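Local coordinates for protein phiAB6 tailspike (Unidentified phage, PDB 5JS4) that probably binds and fragments the exopolysaccharide of Acinetobacter baumannii as a trimeric beta-helical tailspike of the phage, at residues Tyr284-Gln289 with Ile315-Ser320. Numbering follows the deposited sequence.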
loop_
_atom_site.group_PDB
_atom_site.type_symbol
_atom_site.label_atom_id
_atom_site.label_comp_id
_atom_site.label_asym_id
_atom_site.label_seq_id
_atom_site.Cartn_x
_atom_site.Cartn_y
_atom_site.Cartn_z
ATOM N N TYR A 284 29.044 -21.170 16.962
ATOM C CA TYR A 284 29.318 -20.771 18.339
ATOM C C TYR A 284 28.318 -21.387 19.312
ATOM O O TYR A 284 27.142 -21.021 19.321
ATOM C CB TYR A 284 29.302 -19.244 18.461
ATOM C CG TYR A 284 30.422 -18.546 17.713
ATOM C CD1 TYR A 284 30.267 -18.155 16.386
ATOM C CD2 TYR A 284 31.635 -18.266 18.339
ATOM C CE1 TYR A 284 31.288 -17.511 15.703
ATOM C CE2 TYR A 284 32.660 -17.623 17.666
ATOM C CZ TYR A 284 32.485 -17.245 16.351
ATOM O OH TYR A 284 33.507 -16.603 15.684
ATOM N N ILE A 285 28.798 -22.321 20.131
ATOM C CA ILE A 285 27.951 -22.996 21.110
ATOM C C ILE A 285 27.788 -22.130 22.355
ATOM O O ILE A 285 28.768 -21.600 22.884
ATOM C CB ILE A 285 28.534 -24.365 21.529
ATOM C CG1 ILE A 285 28.806 -25.257 20.309
ATOM C CG2 ILE A 285 27.612 -25.073 22.516
ATOM C CD1 ILE A 285 27.619 -25.485 19.397
ATOM N N LEU A 286 26.544 -21.994 22.811
ATOM C CA LEU A 286 26.235 -21.312 24.065
ATOM C C LEU A 286 25.463 -22.257 24.974
ATOM O O LEU A 286 24.387 -22.727 24.607
ATOM C CB LEU A 286 25.400 -20.059 23.805
ATOM C CG LEU A 286 26.080 -18.959 22.990
ATOM C CD1 LEU A 286 25.082 -17.863 22.668
ATOM C CD2 LEU A 286 27.279 -18.384 23.728
ATOM N N LYS A 287 26.020 -22.536 26.153
ATOM C CA LYS A 287 25.367 -23.403 27.147
ATOM C C LYS A 287 24.855 -22.624 28.359
ATOM O O LYS A 287 24.239 -23.200 29.259
ATOM C CB LYS A 287 26.333 -24.495 27.611
ATOM C CG LYS A 287 26.853 -25.371 26.487
ATOM C CD LYS A 287 27.641 -26.557 27.013
ATOM C CE LYS A 287 28.219 -27.369 25.867
ATOM N NZ LYS A 287 28.987 -28.550 26.346
ATOM N N ASN A 288 25.119 -21.321 28.384
ATOM C CA ASN A 288 24.666 -20.452 29.461
ATOM C C ASN A 288 24.129 -19.149 28.894
ATOM O O ASN A 288 24.519 -18.728 27.802
ATOM C CB ASN A 288 25.812 -20.157 30.427
ATOM C CG ASN A 288 26.275 -21.393 31.171
ATOM O OD1 ASN A 288 25.657 -21.805 32.155
ATOM N ND2 ASN A 288 27.365 -21.997 30.707
ATOM N N GLN A 289 23.241 -18.514 29.651
ATOM C CA GLN A 289 22.655 -17.238 29.263
ATOM C C GLN A 289 23.743 -16.180 29.135
ATOM O O GLN A 289 24.677 -16.143 29.938
ATOM C CB GLN A 289 21.626 -16.799 30.305
ATOM C CG GLN A 289 20.894 -15.509 29.981
ATOM C CD GLN A 289 19.854 -15.176 31.030
ATOM O OE1 GLN A 289 20.191 -14.726 32.127
ATOM N NE2 GLN A 289 18.585 -15.403 30.708
ATOM N N ILE A 315 25.077 -18.779 15.728
ATOM C CA ILE A 315 25.017 -19.027 17.160
ATOM C C ILE A 315 24.163 -20.278 17.346
ATOM O O ILE A 315 23.074 -20.378 16.787
ATOM C CB ILE A 315 24.417 -17.827 17.914
ATOM C CG1 ILE A 315 25.386 -16.644 17.843
ATOM C CG2 ILE A 315 24.119 -18.194 19.364
ATOM C CD1 ILE A 315 24.822 -15.334 18.346
ATOM N N ASP A 316 24.679 -21.234 18.112
ATOM C CA ASP A 316 24.004 -22.505 18.339
ATOM C C ASP A 316 23.810 -22.669 19.843
ATOM O O ASP A 316 24.730 -23.058 20.569
ATOM C CB ASP A 316 24.832 -23.645 17.740
ATOM C CG ASP A 316 24.097 -24.977 17.724
ATOM O OD1 ASP A 316 23.113 -25.146 18.471
ATOM O OD2 ASP A 316 24.517 -25.863 16.948
ATOM N N VAL A 317 22.609 -22.336 20.304
ATOM C CA VAL A 317 22.270 -22.397 21.720
ATOM C C VAL A 317 21.981 -23.845 22.105
ATOM O O VAL A 317 21.196 -24.523 21.444
ATOM C CB VAL A 317 21.048 -21.509 22.035
ATOM C CG1 VAL A 317 20.647 -21.627 23.499
ATOM C CG2 VAL A 317 21.348 -20.058 21.686
ATOM N N ASP A 318 22.628 -24.313 23.169
ATOM C CA ASP A 318 22.445 -25.683 23.642
ATOM C C ASP A 318 21.183 -25.773 24.497
ATOM O O ASP A 318 21.207 -25.481 25.694
ATOM C CB ASP A 318 23.672 -26.135 24.436
ATOM C CG ASP A 318 23.572 -27.572 24.914
ATOM O OD1 ASP A 318 22.588 -28.267 24.576
ATOM O OD2 ASP A 318 24.493 -28.005 25.633
ATOM N N GLY A 319 20.086 -26.183 23.869
ATOM C CA GLY A 319 18.799 -26.300 24.543
ATOM C C GLY A 319 18.719 -27.404 25.584
ATOM O O GLY A 319 17.766 -27.442 26.361
ATOM N N SER A 320 19.706 -28.300 25.599
ATOM C CA SER A 320 19.772 -29.368 26.603
ATOM C C SER A 320 20.453 -28.920 27.900
ATOM O O SER A 320 20.437 -29.651 28.890
ATOM C CB SER A 320 20.494 -30.595 26.036
ATOM O OG SER A 320 21.898 -30.406 25.983
#
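L286 and I315 meet inside the beta-helix, where CD1 of L286 comes within 3.5 Å of CG2 of I315, a tight fit for two methyls. L286 starts with CG opposite its own carbonyl carbon (chi1 -64°) and then extends, which brings CD1 over the neighbouring strand; the same methyl lies 4.4 Å from CG2 of V317. Branched aliphatic residues suit this inner face because F330 of strand 328-333 lies against both L286 and I315, while F263 of helix 260-268 touches the same pair.

The backbones are in parallel register, Y284 beside I315, I285 beside D316 and L286 beside V317. Each strand edge uses every second residue: D316 N donates to Y284 O (2.8 Å, nearly straight at 173°), L286 N to D316 O (3.1 Å), and D318 N to L286 O (2.8 Å).

On the other face, I285 and D316 run side by side, with CD1 of I285 3.7 Å from CB of D316. The isoleucine thus touches the methylene base of the aspartate, whose buried carboxylate is satisfied elsewhere: OD2 by a salt bridge to R283, OD1 by a hydrogen bond from S345.

Where the strands end, the aliphatic chain of K287 passes D318, its CG 3.6 Å from OD2; the ammonium remains beyond salt-bridge range. The other oxygen of D318, OD1, accepts from the backbone N of S320, which closes an Asx turn that carries the chain out of the strand, and also from its OG.

Parallel pairing of successive coils is characteristic of pectate lyase-like beta-helices. Here backbone bonds set the register, hydrocarbon fills the interior, and the buried charge of D316 is probably stabilised by its arginine and serine partners.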